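Local atomic coordinates of dicer Related Helicase (Caenorhabditis elegans, PDB entry 6M6S), a protein that is an RLR-family helicase of RNA interference, binding double-stranded RNA through this zinc-containing C-terminal domain and probably hydrolysing ATP with its helicase core. Residues L12-S15 with N16-K19; H46-S49 with K50-V53; I67-F70 with H71-L74; F97-E100 with S101-S104; L136-T139 with E140-E144. All coordinates share one frame; numbering follows the deposited sequence.

Contact 1 of 5, residues L12-S15 with N16-K19; sequences LMCS and NCSK. With ZN (zinc ion), chain F.
Half of a four-cysteine zinc site is built here, where C14 at the end of strand 11-14 and C17 in the following turn direct their sulfurs at one metal ion. C14 SG binds the zinc at 2.4 Å and C17 SG at 2.2 Å; C69 and C72 complete the set. The two cysteines get there by different torsions: C14 holds SG anti to its backbone N (chi1 -179°), whereas C17 tucks SG between its own N and carbonyl carbon (chi1 71°), and both thiolates thus end up on the same metal. The sulfur of C14 is also an acceptor, taking the N-H of C17 over 3.6 Å in a fairly straight bond (158°). A weak counterpart from K19 N reaches C17 SG. Such N-H...S bonds probably ease the negative charge on the metal-bound sulfurs. This is the CxxC zinc knuckle, a tight turn that reverses the chain between strands 11-14 and 20-23 in the RIG-I-like C-terminal domain. Backbone bonds close it: C14 N gives to K19 O at 2.9 Å, and S18 N returns to C14 O at 2.8 Å along a more bent path. S18 takes left-handed backbone angles, which carry the chain on so that K19 O comes back to C14 N. C14 O has a second partner in a water that donates to it at 2.8 Å. Beside the metal, N16 CB lies 3.7 Å from C14 SG, and the N16 side chain touches C72 of the other knuckle, while K19 and C17 both lean on H71.

Contact 2 of 5, residues H46-S49 with K50-V53; sequences HVES and KRKV
R51 folds its side chain back over the end of strand 45-48, so that its guanidinium meets both S49 and E48. The close part of the contact surrounds S49. R51 NH1 gives its bond to S49 O at 2.9 Å, approaching with a tilt from the carbonyl plane, and the aliphatic part follows the same residue, with R51 CD 3.8 Å from S49 OG. That hydroxyl also accepts from R51 N, weakly, over 3.3 Å; this closes an ST turn, in which a serine oxygen holds the N-H two residues on. S49 sets OG anti to its own N (chi1 171°), on the side where the K50 backbone turns the N-H of R51 toward it. The bend at chi2 of R51 (91°) then doubles the chain back alongside the serine.

The other side is much looser. E48 OE2 lies in the plane of the guanidinium, at its edge, yet 3.5 Å from R51 NH1, which makes a straight but weak salt bridge. The carboxylate and guanidinium planes are 45° apart, so the pair does not meet flat in a two-pronged grip. Both E48 and R51 are exposed, and solvent would be expected to weaken their attraction further.

The turn follows a strand at the rim of its sheet. E48 and H46 join this strand to strand 61-69 by backbone bonds with D66 and K68, V47 rests on the long helix 140-167 at K145, V148 and L149, and S49 OG hydrogen-bonds D152 of that helix.

Contact 3 of 5, residues I67-F70 with H71-L74; sequences IKCF and HCKL. With ZN (zinc ion), chain F.
C69 SG is gripped by a metal and by two backbone N-H groups: it binds the zinc at 2.3 Å, takes a nearly straight bond (172°) from C72 N at 3.5 Å, and receives a weak one from H71 N. This is a CxxC zinc knuckle at the end of strand 61-69, the partner of the one bearing C14 and C17 in the four-cysteine site. C72 supplies the other sulfur, also at 2.3 Å, and accepts in turn from L74 N. The N-H...S bonds probably spread the charge of the two thiolates into the backbone. Across the turn, C69 N donates to L74 O at 2.8 Å and K73 N to C69 O, with K73 in left-handed backbone angles, so the chain doubles back toward strand 75-82. K68 lays its CB against K73 O, then leads its amine away to a salt bridge with D75. On the outer side F70 stacks its ring with H46. The K73 side chain bends at chi2 (87°) to arch over the turn, where NZ donates to F70 O at 3.1 Å and, from above the carbonyl plane, to H71 O at 3.0 Å.

Contact 4 of 5, residues F97-E100 with S101-S104; sequences FVQE and SDYS
A beta hairpin turns here between strands 95-99 and 104-106, with Q99 and S104 as its closing pair. Q99 N donates to S104 O at 2.9 Å, and S104 N returns to Q99 O over a longer 3.3 Å, the hydrogen-bonded kind of antiparallel pair. Inside the loop the Q99 side chain does the holding. Its chain bends at chi2 (-59°) to bring OE1 over the start of the turn, where D102 N meets it at 2.9 Å almost along the C=O axis. S101 N lies still nearer, at 2.8 Å, but its bond is bent and weak (117°). One amide oxygen thus ties two successive peptide N-H groups, while NE2 is taken by I9 O, so both ends of the amide are engaged and its rotation should be fixed. The D102 carboxylate lies across the amide, the two planes 56° apart, with OD2 3.6 Å from Q99 CG; that oxygen's salt bridge to K8 probably offsets the charge it brings close to OE1. S104 OG sits 3.2 Å from Q99 CB on the same face of the sheet.

Further round, Y103 N makes a weak bond to E100 O, and the same carbonyl oxygen stands over the centre of one face of the Y103 ring. Beyond the hairpin, Y103 meets Y103 of the second subunit edge-to-face, and S104 pairs in parallel with a strand of that subunit, carrying the sheet across the interface. Y103 and S104 both face Q99, the doubling of a beta bulge, and the left-handed backbone of Y103 in the first position makes it the G1 type.

Contact 5 of 5, residues L136-T139 with E140-E144; sequences LSDT and EENIE
T139 OG1 accepts from N142 N at 3.1 Å and so caps the first turn of helix 140-167, with T139 as its N-cap. At the next residue, I143 N donates to T139 O at 2.9 Å, the first bond of the regular helical pattern. The threonine keeps OG1 between its own N and carbonyl carbon (chi1 68°), which points the hydroxyl at the N-H of N142 in the first turn. N142 adds a side-chain bond: its ND2 meets D138 OD1 at 3.0 Å in a straight line (171°), within the amide plane and on the syn lone pair of the carboxylate, whose plane is 26° from the amide.

Around these bonds lies a second layer. L136 passes at about a right angle to N142, with CD2 3.8 Å from N142 CG, and W42 touches both of these buried residues. I143 CD1 reaches L136 O at 3.5 Å. On the outer side E141 folds back toward T139, and a water bridges T139 OG1 to E141 OE2, donating to the latter at 2.7 Å.

The carboxylates of D138 and E141, one placed by N142 ND2 and the other by the water at T139 OG1, lie near the amino end of a helix, where the partial positive charge of the helix dipole would be expected to favour their ionised form.

Overall arrangement
Contacts 1 and 3 are a matched pair: two CxxC turns, centres 9 Å apart, that come from different sheets and are joined through one zinc. Metal coordination and N-H...S bonds mark them; each places one cysteine in the buried interior and leaves its turn outside. Contact 4 shares the sheet of contact 1, L12 packing on F97 and M13 on V98, but its own chemistry is amide and backbone bonding at the subunit interface. Contact 2 is the surface case, with a long, weak salt bridge, and lies on the strand beside that of contact 3, with H46 bonded to both K68 and F70. Contact 5, a helix cap, touches none of the others, though its helix packs against contact 2.

Contact 1 of 5, residues L12-S15 with N16-K19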
loop_
_atom_site.group_PDB
_atom_site.type_symbol
_atom_site.label_atom_id
_atom_site.label_comp_id
_atom_site.label_asym_id
_atom_site.label_seq_id
_atom_site.Cartn_x
_atom_site.Cartn_y
_atom_site.Cartn_z
ATOM N N LEU B 12 -15.328 -1.992 0.299
ATOM C CA LEU B 12 -14.140 -2.554 0.950
ATOM C C LEU B 12 -14.180 -4.063 0.800
ATOM O O LEU B 12 -15.140 -4.715 1.306
ATOM C CB LEU B 12 -14.137 -2.228 2.449
ATOM C CG LEU B 12 -13.589 -0.828 2.794
ATOM C CD1 LEU B 12 -14.273 0.306 2.067
ATOM C CD2 LEU B 12 -13.593 -0.592 4.332
ATOM N N MET B 13 -13.173 -4.660 0.148
ATOM C CA MET B 13 -13.208 -6.090 -0.197
ATOM C C MET B 13 -12.006 -6.789 0.375
ATOM O O MET B 13 -10.973 -6.155 0.555
ATOM C CB MET B 13 -13.087 -6.314 -1.703
ATOM C CG MET B 13 -13.607 -5.206 -2.558
ATOM S SD MET B 13 -15.371 -5.344 -2.565
ATOM C CE MET B 13 -15.672 -6.768 -3.596
ATOM N N CYS B 14 -12.144 -8.098 0.561
ATOM C CA CYS B 14 -11.022 -8.973 0.931
ATOM C C CYS B 14 -10.011 -8.972 -0.216
ATOM O O CYS B 14 -10.354 -9.310 -1.363
ATOM C CB CYS B 14 -11.535 -10.380 1.186
ATOM S SG CYS B 14 -10.190 -11.493 1.688
ATOM N N SER B 15 -8.765 -8.621 0.085
ATOM C CA SER B 15 -7.729 -8.561 -0.961
ATOM C C SER B 15 -7.403 -9.953 -1.484
ATOM O O SER B 15 -6.903 -10.112 -2.592
ATOM C CB SER B 15 -6.450 -7.894 -0.452
ATOM O OG SER B 15 -6.573 -6.486 -0.251
ATOM N N ASN B 16 -7.649 -10.960 -0.670
ATOM C CA ASN B 16 -7.407 -12.355 -1.026
ATOM C C ASN B 16 -8.473 -13.046 -1.896
ATOM O O ASN B 16 -8.136 -13.747 -2.868
ATOM C CB ASN B 16 -7.134 -13.128 0.273
ATOM C CG ASN B 16 -6.424 -14.425 0.038
ATOM O OD1 ASN B 16 -5.287 -14.446 -0.474
ATOM N ND2 ASN B 16 -7.079 -15.532 0.390
ATOM N N CYS B 17 -9.760 -12.864 -1.585
ATOM C CA CYS B 17 -10.825 -13.517 -2.348
ATOM C C CYS B 17 -11.875 -12.569 -2.986
ATOM O O CYS B 17 -12.794 -13.069 -3.619
ATOM C CB CYS B 17 -11.574 -14.550 -1.496
ATOM S SG CYS B 17 -12.627 -13.789 -0.200
ATOM N N SER B 18 -11.735 -11.248 -2.810
ATOM C CA SER B 18 -12.689 -10.246 -3.355
ATOM C C SER B 18 -14.078 -10.223 -2.757
ATOM O O SER B 18 -14.966 -9.631 -3.337
ATOM C CB SER B 18 -12.843 -10.354 -4.888
ATOM O OG SER B 18 -11.560 -10.238 -5.461
ATOM N N LYS B 19 -14.287 -10.864 -1.619
ATOM C CA LYS B 19 -15.620 -10.800 -1.015
ATOM C C LYS B 19 -15.809 -9.422 -0.375
ATOM O O LYS B 19 -14.886 -8.898 0.269
ATOM C CB LYS B 19 -15.731 -11.890 0.033
ATOM C CG LYS B 19 -17.071 -11.954 0.729
ATOM C CD LYS B 19 -16.965 -12.864 1.913
ATOM C CE LYS B 19 -18.295 -12.980 2.577
ATOM N NZ LYS B 19 -19.321 -13.197 1.526
HETATM ZN ZN ZN F . -11.498 -13.522 1.702
HETATM O O HOH W 1 -9.767 -8.045 -3.793
#

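Contact 2 of 5, residues H46-S49 with K50-V53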
loop_
_atom_site.group_PDB
_atom_site.type_symbol
_atom_site.label_atom_id
_atom_site.label_comp_id
_atom_site.label_asym_id
_atom_site.label_seq_id
_atom_site.Cartn_x
_atom_site.Cartn_y
_atom_site.Cartn_z
ATOM N N HIS B 46 -15.726 -14.247 10.402
ATOM C CA HIS B 46 -15.642 -15.210 11.500
ATOM C C HIS B 46 -14.852 -14.577 12.658
ATOM O O HIS B 46 -13.856 -13.839 12.446
ATOM C CB HIS B 46 -14.894 -16.525 11.119
ATOM C CG HIS B 46 -15.554 -17.332 10.030
ATOM N ND1 HIS B 46 -16.625 -18.174 10.264
ATOM C CD2 HIS B 46 -15.258 -17.459 8.707
ATOM C CE1 HIS B 46 -16.987 -18.753 9.129
ATOM N NE2 HIS B 46 -16.168 -18.346 8.168
ATOM N N VAL B 47 -15.259 -14.907 13.882
ATOM C CA VAL B 47 -14.652 -14.336 15.064
ATOM C C VAL B 47 -13.953 -15.465 15.779
ATOM O O VAL B 47 -14.601 -16.463 16.147
ATOM C CB VAL B 47 -15.759 -13.670 15.952
ATOM C CG1 VAL B 47 -15.195 -13.244 17.297
ATOM C CG2 VAL B 47 -16.470 -12.523 15.211
ATOM N N GLU B 48 -12.628 -15.345 15.965
ATOM C CA GLU B 48 -11.813 -16.438 16.481
ATOM C C GLU B 48 -11.027 -15.960 17.729
ATOM O O GLU B 48 -10.300 -14.970 17.638
ATOM C CB GLU B 48 -10.867 -16.963 15.407
ATOM C CG GLU B 48 -10.087 -18.182 15.862
ATOM C CD GLU B 48 -10.873 -19.531 15.722
ATOM O OE1 GLU B 48 -12.030 -19.569 15.215
ATOM O OE2 GLU B 48 -10.300 -20.568 16.108
ATOM N N SER B 49 -11.166 -16.631 18.880
ATOM C CA SER B 49 -10.456 -16.176 20.070
ATOM C C SER B 49 -8.932 -16.185 19.870
ATOM O O SER B 49 -8.406 -17.059 19.202
ATOM C CB SER B 49 -10.812 -17.083 21.255
ATOM O OG SER B 49 -9.973 -16.786 22.367
ATOM N N LYS B 50 -8.208 -15.225 20.448
ATOM C CA LYS B 50 -6.730 -15.248 20.322
ATOM C C LYS B 50 -5.989 -16.088 21.368
ATOM O O LYS B 50 -4.812 -16.476 21.175
ATOM C CB LYS B 50 -6.147 -13.822 20.324
ATOM C CG LYS B 50 -6.254 -13.128 18.998
ATOM C CD LYS B 50 -5.464 -11.827 18.971
ATOM C CE LYS B 50 -3.962 -12.075 19.019
ATOM N NZ LYS B 50 -3.217 -10.789 18.947
ATOM N N ARG B 51 -6.680 -16.356 22.470
ATOM C CA ARG B 51 -6.098 -17.057 23.625
ATOM C C ARG B 51 -4.842 -16.358 24.164
ATOM O O ARG B 51 -3.918 -17.013 24.654
ATOM C CB ARG B 51 -5.782 -18.534 23.309
ATOM C CG ARG B 51 -7.009 -19.435 23.122
ATOM C CD ARG B 51 -7.433 -19.466 21.660
ATOM N NE ARG B 51 -8.145 -20.698 21.295
ATOM C CZ ARG B 51 -8.723 -20.912 20.106
ATOM N NH1 ARG B 51 -8.702 -19.967 19.143
ATOM N NH2 ARG B 51 -9.337 -22.072 19.877
ATOM N N LYS B 52 -4.811 -15.033 24.063
ATOM C CA LYS B 52 -3.688 -14.262 24.565
ATOM C C LYS B 52 -4.162 -12.817 24.698
ATOM O O LYS B 52 -4.581 -12.218 23.724
ATOM C CB LYS B 52 -2.516 -14.359 23.607
ATOM C CG LYS B 52 -1.259 -13.701 24.128
ATOM C CD LYS B 52 -0.543 -14.602 25.120
ATOM C CE LYS B 52 0.037 -15.829 24.423
ATOM N NZ LYS B 52 0.790 -16.708 25.354
ATOM N N VAL B 53 -4.131 -12.274 25.910
ATOM C CA VAL B 53 -4.755 -10.968 26.155
ATOM C C VAL B 53 -3.795 -9.910 25.633
ATOM O O VAL B 53 -2.584 -10.087 25.690
ATOM C CB VAL B 53 -5.045 -10.798 27.680
ATOM C CG1 VAL B 53 -5.449 -9.382 28.042
ATOM C CG2 VAL B 53 -6.094 -11.789 28.169
#

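Contact 3 of 5, residues I67-F70 with H71-L74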
loop_
_atom_site.group_PDB
_atom_site.type_symbol
_atom_site.label_atom_id
_atom_site.label_comp_id
_atom_site.label_asym_id
_atom_site.label_seq_id
_atom_site.Cartn_x
_atom_site.Cartn_y
_atom_site.Cartn_z
ATOM N N ILE B 67 -10.580 -11.367 13.671
ATOM C CA ILE B 67 -11.665 -11.521 12.679
ATOM C C ILE B 67 -11.108 -12.057 11.369
ATOM O O ILE B 67 -9.975 -11.662 10.947
ATOM C CB ILE B 67 -12.430 -10.234 12.417
ATOM C CG1 ILE B 67 -11.481 -9.034 12.146
ATOM C CG2 ILE B 67 -13.416 -9.980 13.632
ATOM C CD1 ILE B 67 -12.275 -7.767 11.682
ATOM N N LYS B 68 -11.833 -13.011 10.756
ATOM C CA LYS B 68 -11.352 -13.636 9.506
ATOM C C LYS B 68 -12.398 -13.466 8.454
ATOM O O LYS B 68 -13.581 -13.415 8.758
ATOM C CB LYS B 68 -11.180 -15.180 9.689
ATOM C CG LYS B 68 -10.543 -15.611 10.994
ATOM C CD LYS B 68 -9.102 -15.176 11.059
ATOM C CE LYS B 68 -8.431 -15.679 12.370
ATOM N NZ LYS B 68 -6.909 -15.400 12.486
ATOM N N CYS B 69 -11.971 -13.382 7.189
ATOM C CA CYS B 69 -12.887 -13.317 6.062
ATOM C C CYS B 69 -13.816 -14.521 6.143
ATOM O O CYS B 69 -13.348 -15.642 6.295
ATOM C CB CYS B 69 -12.105 -13.325 4.727
ATOM S SG CYS B 69 -13.188 -13.430 3.297
ATOM N N PHE B 70 -15.134 -14.306 6.080
ATOM C CA PHE B 70 -16.089 -15.434 6.124
ATOM C C PHE B 70 -15.829 -16.453 5.017
ATOM O O PHE B 70 -15.982 -17.666 5.235
ATOM C CB PHE B 70 -17.563 -14.963 6.026
ATOM C CG PHE B 70 -18.586 -16.078 6.260
ATOM C CD1 PHE B 70 -18.930 -16.473 7.555
ATOM C CD2 PHE B 70 -19.203 -16.715 5.186
ATOM C CE1 PHE B 70 -19.857 -17.492 7.779
ATOM C CE2 PHE B 70 -20.152 -17.747 5.398
ATOM C CZ PHE B 70 -20.465 -18.135 6.699
ATOM N N HIS B 71 -15.411 -15.975 3.855
ATOM C CA HIS B 71 -15.281 -16.822 2.690
ATOM C C HIS B 71 -13.975 -17.612 2.649
ATOM O O HIS B 71 -13.983 -18.843 2.461
ATOM C CB HIS B 71 -15.359 -15.978 1.400
ATOM C CG HIS B 71 -15.470 -16.815 0.167
ATOM N ND1 HIS B 71 -14.505 -16.836 -0.818
ATOM C CD2 HIS B 71 -16.422 -17.702 -0.219
ATOM C CE1 HIS B 71 -14.860 -17.690 -1.763
ATOM N NE2 HIS B 71 -16.022 -18.222 -1.425
ATOM N N CYS B 72 -12.864 -16.899 2.786
ATOM C CA CYS B 72 -11.547 -17.497 2.597
ATOM C C CYS B 72 -10.766 -17.676 3.905
ATOM O O CYS B 72 -9.741 -18.387 3.922
ATOM C CB CYS B 72 -10.709 -16.726 1.580
ATOM S SG CYS B 72 -9.997 -15.195 2.186
ATOM N N LYS B 73 -11.302 -17.105 4.992
ATOM C CA LYS B 73 -10.744 -17.277 6.348
ATOM C C LYS B 73 -9.373 -16.580 6.516
ATOM O O LYS B 73 -8.686 -16.805 7.533
ATOM C CB LYS B 73 -10.657 -18.754 6.776
ATOM C CG LYS B 73 -12.054 -19.245 7.224
ATOM C CD LYS B 73 -12.741 -19.704 5.972
ATOM C CE LYS B 73 -14.148 -20.197 6.181
ATOM N NZ LYS B 73 -14.742 -20.489 4.845
ATOM N N LEU B 74 -8.994 -15.719 5.560
ATOM C CA LEU B 74 -7.781 -14.961 5.818
ATOM C C LEU B 74 -8.029 -14.038 6.994
ATOM O O LEU B 74 -9.149 -13.478 7.140
ATOM C CB LEU B 74 -7.423 -14.104 4.589
ATOM C CG LEU B 74 -5.907 -13.768 4.682
ATOM C CD1 LEU B 74 -5.251 -13.637 3.408
ATOM C CD2 LEU B 74 -5.858 -12.442 5.187
HETATM ZN ZN ZN F . -11.498 -13.522 1.702
#

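Contact 4 of 5, residues F97-E100 with S101-S104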
loop_
_atom_site.group_PDB
_atom_site.type_symbol
_atom_site.label_atom_id
_atom_site.label_comp_id
_atom_site.label_asym_id
_atom_site.label_seq_id
_atom_site.Cartn_x
_atom_site.Cartn_y
_atom_site.Cartn_z
ATOM N N PHE B 97 -9.804 -1.514 -1.964
ATOM C CA PHE B 97 -10.899 -0.557 -2.087
ATOM C C PHE B 97 -11.329 -0.481 -3.540
ATOM O O PHE B 97 -10.486 -0.339 -4.430
ATOM C CB PHE B 97 -10.443 0.807 -1.606
ATOM C CG PHE B 97 -10.021 0.803 -0.164
ATOM C CD1 PHE B 97 -10.937 1.036 0.836
ATOM C CD2 PHE B 97 -8.716 0.551 0.173
ATOM C CE1 PHE B 97 -10.521 1.012 2.161
ATOM C CE2 PHE B 97 -8.296 0.507 1.494
ATOM C CZ PHE B 97 -9.244 0.775 2.487
ATOM N N VAL B 98 -12.643 -0.631 -3.790
ATOM C CA VAL B 98 -13.070 -0.627 -5.199
ATOM C C VAL B 98 -14.078 0.496 -5.415
ATOM O O VAL B 98 -15.063 0.591 -4.649
ATOM C CB VAL B 98 -13.717 -1.961 -5.547
ATOM C CG1 VAL B 98 -14.423 -1.862 -6.925
ATOM C CG2 VAL B 98 -12.694 -3.111 -5.423
ATOM N N GLN B 99 -13.876 1.307 -6.452
ATOM C CA GLN B 99 -14.888 2.283 -6.869
ATOM C C GLN B 99 -15.599 1.669 -8.057
ATOM O O GLN B 99 -15.091 1.650 -9.164
ATOM C CB GLN B 99 -14.254 3.621 -7.264
ATOM C CG GLN B 99 -15.145 4.817 -6.874
ATOM C CD GLN B 99 -16.536 4.751 -7.527
ATOM O OE1 GLN B 99 -16.640 4.593 -8.742
ATOM N NE2 GLN B 99 -17.596 4.851 -6.720
ATOM N N GLU B 100 -16.814 1.164 -7.839
ATOM C CA GLU B 100 -17.583 0.487 -8.892
ATOM C C GLU B 100 -17.824 1.288 -10.172
ATOM O O GLU B 100 -17.735 0.757 -11.280
ATOM C CB GLU B 100 -18.944 0.029 -8.313
ATOM C CG GLU B 100 -19.819 1.176 -7.789
ATOM C CD GLU B 100 -19.673 1.437 -6.280
ATOM O OE1 GLU B 100 -20.732 1.462 -5.591
ATOM O OE2 GLU B 100 -18.519 1.641 -5.787
ATOM N N SER B 101 -18.141 2.571 -10.037
ATOM C CA SER B 101 -18.472 3.347 -11.219
ATOM C C SER B 101 -17.277 3.641 -12.111
ATOM O O SER B 101 -17.390 3.663 -13.359
ATOM C CB SER B 101 -19.151 4.644 -10.807
ATOM O OG SER B 101 -20.457 4.326 -10.330
ATOM N N ASP B 102 -16.144 3.899 -11.465
ATOM C CA ASP B 102 -14.880 4.175 -12.138
ATOM C C ASP B 102 -14.134 2.921 -12.607
ATOM O O ASP B 102 -13.102 3.050 -13.291
ATOM C CB ASP B 102 -13.945 4.959 -11.208
ATOM C CG ASP B 102 -14.534 6.288 -10.770
ATOM O OD1 ASP B 102 -15.457 6.797 -11.453
ATOM O OD2 ASP B 102 -14.077 6.821 -9.729
ATOM N N TYR B 103 -14.612 1.742 -12.232
ATOM C CA TYR B 103 -13.873 0.514 -12.524
ATOM C C TYR B 103 -12.433 0.638 -12.007
ATOM O O TYR B 103 -11.492 0.364 -12.747
ATOM C CB TYR B 103 -13.872 0.221 -14.005
ATOM C CG TYR B 103 -15.284 -0.022 -14.485
ATOM C CD1 TYR B 103 -15.898 -1.241 -14.237
ATOM C CD2 TYR B 103 -16.016 0.969 -15.109
ATOM C CE1 TYR B 103 -17.205 -1.491 -14.644
ATOM C CE2 TYR B 103 -17.341 0.733 -15.518
ATOM C CZ TYR B 103 -17.918 -0.505 -15.283
ATOM O OH TYR B 103 -19.221 -0.769 -15.682
ATOM N N SER B 104 -12.285 1.069 -10.756
ATOM C CA SER B 104 -10.920 1.280 -10.245
ATOM C C SER B 104 -10.768 0.563 -8.955
ATOM O O SER B 104 -11.736 0.391 -8.207
ATOM C CB SER B 104 -10.696 2.753 -9.984
ATOM O OG SER B 104 -11.553 3.159 -8.918
#

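Contact 5 of 5, residues L136-T139 with E140-E144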
loop_
_atom_site.group_PDB
_atom_site.type_symbol
_atom_site.label_atom_id
_atom_site.label_comp_id
_atom_site.label_asym_id
_atom_site.label_seq_id
_atom_site.Cartn_x
_atom_site.Cartn_y
_atom_site.Cartn_z
ATOM N N LEU B 136 -25.113 -8.152 17.419
ATOM C CA LEU B 136 -24.747 -9.577 17.531
ATOM C C LEU B 136 -25.786 -10.376 18.305
ATOM O O LEU B 136 -25.560 -11.546 18.629
ATOM C CB LEU B 136 -23.353 -9.779 18.153
ATOM C CG LEU B 136 -22.226 -9.370 17.178
ATOM C CD1 LEU B 136 -20.921 -9.584 17.892
ATOM C CD2 LEU B 136 -22.198 -10.230 15.941
ATOM N N SER B 137 -26.918 -9.774 18.640
ATOM C CA SER B 137 -27.839 -10.418 19.580
ATOM C C SER B 137 -29.069 -11.076 18.957
ATOM O O SER B 137 -29.984 -11.469 19.702
ATOM C CB SER B 137 -28.271 -9.399 20.635
ATOM O OG SER B 137 -27.125 -8.921 21.340
ATOM N N ASP B 138 -29.101 -11.184 17.632
ATOM C CA ASP B 138 -30.388 -11.484 16.984
ATOM C C ASP B 138 -30.544 -12.866 16.326
ATOM O O ASP B 138 -31.662 -13.261 16.030
ATOM C CB ASP B 138 -30.609 -10.414 15.892
ATOM C CG ASP B 138 -29.388 -10.274 14.903
ATOM O OD1 ASP B 138 -28.182 -10.619 15.204
ATOM O OD2 ASP B 138 -29.621 -9.757 13.779
ATOM N N THR B 139 -29.429 -13.526 15.996
ATOM C CA THR B 139 -29.444 -14.875 15.373
ATOM C C THR B 139 -28.486 -15.874 16.063
ATOM O O THR B 139 -27.575 -15.435 16.777
ATOM C CB THR B 139 -28.999 -14.789 13.889
ATOM O OG1 THR B 139 -27.606 -14.439 13.791
ATOM C CG2 THR B 139 -29.856 -13.718 13.170
ATOM N N GLU B 140 -28.693 -17.189 15.852
ATOM C CA GLU B 140 -27.839 -18.222 16.441
ATOM C C GLU B 140 -26.380 -17.965 16.054
ATOM O O GLU B 140 -25.515 -18.031 16.902
ATOM C CB GLU B 140 -28.263 -19.608 15.977
ATOM C CG GLU B 140 -29.728 -19.919 16.402
ATOM C CD GLU B 140 -29.945 -20.247 17.886
ATOM O OE1 GLU B 140 -31.130 -20.497 18.301
ATOM O OE2 GLU B 140 -28.959 -20.232 18.652
ATOM N N GLU B 141 -26.179 -17.654 14.791
ATOM C CA GLU B 141 -24.789 -17.472 14.357
ATOM C C GLU B 141 -24.144 -16.243 14.944
ATOM O O GLU B 141 -22.934 -16.297 15.292
ATOM C CB GLU B 141 -24.664 -17.525 12.843
ATOM C CG GLU B 141 -25.433 -16.512 12.085
ATOM C CD GLU B 141 -26.840 -16.968 11.784
ATOM O OE1 GLU B 141 -27.399 -17.792 12.552
ATOM O OE2 GLU B 141 -27.404 -16.473 10.778
ATOM N N ASN B 142 -24.912 -15.172 15.098
ATOM C CA ASN B 142 -24.316 -13.971 15.663
ATOM C C ASN B 142 -24.066 -14.133 17.169
ATOM O O ASN B 142 -23.059 -13.606 17.695
ATOM C CB ASN B 142 -25.173 -12.741 15.380
ATOM C CG ASN B 142 -24.884 -12.142 14.007
ATOM O OD1 ASN B 142 -23.934 -12.517 13.348
ATOM N ND2 ASN B 142 -25.714 -11.197 13.596
ATOM N N ILE B 143 -24.961 -14.836 17.874
ATOM C CA ILE B 143 -24.777 -15.089 19.308
ATOM C C ILE B 143 -23.486 -15.857 19.568
ATOM O O ILE B 143 -22.755 -15.576 20.550
ATOM C CB ILE B 143 -26.002 -15.801 19.960
ATOM C CG1 ILE B 143 -27.092 -14.782 20.079
ATOM C CG2 ILE B 143 -25.662 -16.244 21.337
ATOM C CD1 ILE B 143 -26.726 -13.766 21.072
ATOM N N GLU B 144 -23.165 -16.781 18.666
ATOM C CA GLU B 144 -21.954 -17.557 18.832
ATOM C C GLU B 144 -20.735 -16.632 18.724
ATOM O O GLU B 144 -19.786 -16.842 19.484
ATOM C CB GLU B 144 -21.837 -18.624 17.786
ATOM C CG GLU B 144 -22.937 -19.674 17.929
ATOM C CD GLU B 144 -22.652 -20.878 17.078
ATOM O OE1 GLU B 144 -22.263 -20.696 15.895
ATOM O OE2 GLU B 144 -22.812 -22.005 17.596
HETATM O O HOH W 2 -26.864 -13.866 11.203
#